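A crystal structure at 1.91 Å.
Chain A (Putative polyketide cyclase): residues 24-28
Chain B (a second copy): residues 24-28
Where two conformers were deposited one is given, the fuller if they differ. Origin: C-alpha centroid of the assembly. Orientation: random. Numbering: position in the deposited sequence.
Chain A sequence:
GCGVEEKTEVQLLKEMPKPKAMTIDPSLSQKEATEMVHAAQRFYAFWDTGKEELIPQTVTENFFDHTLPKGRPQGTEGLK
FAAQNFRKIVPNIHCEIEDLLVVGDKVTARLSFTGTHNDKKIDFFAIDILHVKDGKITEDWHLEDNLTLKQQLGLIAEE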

# COMPACT_ATOMS: atom_id res chain seq x y z
N ILE A 24 14.91 -6.65 3.05
CA ILE A 24 15.06 -7.69 2.05
C ILE A 24 15.13 -9.10 2.65
O ILE A 24 15.94 -9.39 3.52
CB ILE A 24 16.30 -7.48 1.19
CG1 ILE A 24 16.37 -6.03 0.66
CG2 ILE A 24 16.27 -8.52 0.08
CD1 ILE A 24 17.70 -5.64 -0.06
N ASP A 25 14.25 -9.95 2.13
CA ASP A 25 14.19 -11.40 2.45
C ASP A 25 15.62 -11.97 2.33
O ASP A 25 16.20 -11.92 1.26
CB ASP A 25 13.25 -12.00 1.40
CG ASP A 25 13.15 -13.53 1.40
OD1 ASP A 25 13.87 -14.25 2.12
OD2 ASP A 25 12.31 -13.98 0.59
N PRO A 26 16.18 -12.48 3.44
CA PRO A 26 17.54 -13.04 3.47
C PRO A 26 17.78 -14.25 2.58
O PRO A 26 18.93 -14.56 2.27
CB PRO A 26 17.71 -13.47 4.93
CG PRO A 26 16.72 -12.74 5.68
CD PRO A 26 15.59 -12.44 4.78
N SER A 27 16.71 -14.91 2.17
CA SER A 27 16.80 -16.10 1.37
C SER A 27 17.04 -15.77 -0.08
O SER A 27 17.48 -16.63 -0.81
CB SER A 27 15.52 -16.92 1.55
OG SER A 27 14.45 -16.35 0.81
N LEU A 28 16.78 -14.54 -0.51
CA LEU A 28 17.05 -14.15 -1.91
C LEU A 28 18.57 -14.05 -2.10
O LEU A 28 19.26 -13.55 -1.23
CB LEU A 28 16.37 -12.81 -2.23
CG LEU A 28 14.83 -12.78 -2.15
CD1 LEU A 28 14.28 -11.37 -2.35
CD2 LEU A 28 14.25 -13.70 -3.17
N ILE B 24 5.77 -15.57 2.55
CA ILE B 24 6.42 -15.46 3.83
C ILE B 24 7.92 -15.67 3.73
O ILE B 24 8.39 -16.62 3.10
CB ILE B 24 5.86 -16.51 4.79
CG1 ILE B 24 4.36 -16.28 5.07
CG2 ILE B 24 6.60 -16.46 6.08
CD1 ILE B 24 3.74 -17.51 5.69
N ASP B 25 8.66 -14.77 4.37
CA ASP B 25 10.11 -14.84 4.49
C ASP B 25 10.45 -16.19 5.14
O ASP B 25 10.08 -16.44 6.27
CB ASP B 25 10.51 -13.64 5.36
CG ASP B 25 11.96 -13.58 5.72
OD1 ASP B 25 12.76 -14.50 5.42
OD2 ASP B 25 12.30 -12.51 6.31
N PRO B 26 11.14 -17.07 4.40
CA PRO B 26 11.42 -18.38 4.97
C PRO B 26 12.53 -18.45 5.99
O PRO B 26 12.75 -19.51 6.55
CB PRO B 26 11.79 -19.22 3.74
CG PRO B 26 12.29 -18.28 2.76
CD PRO B 26 11.60 -16.97 3.01
N SER B 27 13.20 -17.36 6.29
CA SER B 27 14.24 -17.36 7.32
C SER B 27 13.63 -17.20 8.71
O SER B 27 14.28 -17.44 9.72
CB SER B 27 15.22 -16.22 7.04
OG SER B 27 14.66 -14.96 7.38
N LEU B 28 12.38 -16.79 8.76
CA LEU B 28 11.67 -16.63 10.01
C LEU B 28 11.38 -18.00 10.61
O LEU B 28 11.08 -18.95 9.91
CB LEU B 28 10.37 -15.86 9.74
CG LEU B 28 10.45 -14.42 9.24
CD1 LEU B 28 9.03 -13.86 8.90
CD2 LEU B 28 11.12 -13.55 10.29

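The two stretches are the same segment from two copies of a putative polyketide cyclase. They meet through the turn that each one forms. No hydrogen bond or salt bridge crosses between them. What joins them directly is packing, and it is modest: 197 Å² is buried, both sides summed. A:Asp25 lies nearest B:Asp25, with their CA atoms 5.7 Å apart, and A:Ser27 lies nearest B:Ser27, with CA atoms 6.6 Å apart. The arrangement is nearly symmetric: Asp25 and Ser27 each lie nearest their own counterpart, and each proline contact has a near twin.

The packing contacts come from proline. The CG atom of A:Pro26 lies 3.5 Å from OG of B:Ser27, and CG of B:Pro26 lies 3.5 Å from OG of A:Ser27. The CD atoms meet the aspartates: CD of A:Pro26 is 3.6 Å from OD1 of B:Asp25, and CD of B:Pro26 is 3.7 Å from OD1 of A:Asp25. These are van der Waals contacts between ring carbons and side-chain oxygens. Each proline has 37 Å² covered by the other stretch, the largest share of any residue here. The two rings differ in pucker, C-gamma exo in A:Pro26 and C-gamma endo in B:Pro26, yet both reach the same partners.

The one close polar pair across the contact is unfavourable. OD1 of A:Asp25 and OD1 of B:Asp25 are 3.5 Å apart. Both are acceptors, and the groups carry like charge, so this pair does not hold the stretches together.

Hydrogen bonds inside each stretch satisfy the same two oxygens. OD1 of A:Asp25 accepts from OG of A:Ser27 at 2.5 Å and from N of A:Ser27 at 2.9 Å. In the second copy, OD1 of B:Asp25 accepts from OG of B:Ser27 at 2.8 Å and from N of B:Ser27 at 3.0 Å. The facing oxygens thus each have two donors from their own chain. The OD2 atoms of both aspartates are hydrogen-bonded elsewhere in the structure. This suits aspartate to a buried place: its short side chain lets the carboxylate reach the N and OG of the serine two positions on, and both oxygens are satisfied.

The rotamers serve this arrangement. The CA-to-CB bonds of both aspartates point sideways, but with chi1 at t the ends of the side chains come nearer the other stretch. The CA-to-CB bonds of both serines point toward the other stretch, and chi1 is p in each. Each OG can then donate to its own aspartate while resting against the opposing proline.

The backbone sets the frame. A type I beta turn runs from A:Asp25 to A:Leu28, and another from B:Asp25 to B:Leu28. N of A:Leu28 donates to O of A:Asp25 at 3.2 Å; the matching bond from N of B:Leu28 to O of B:Asp25 is weak, at 3.4 Å. Proline suits the second position of such a turn because its ring restrains phi. The isoleucines and leucines at the ends of the stretches make no contact across the pair.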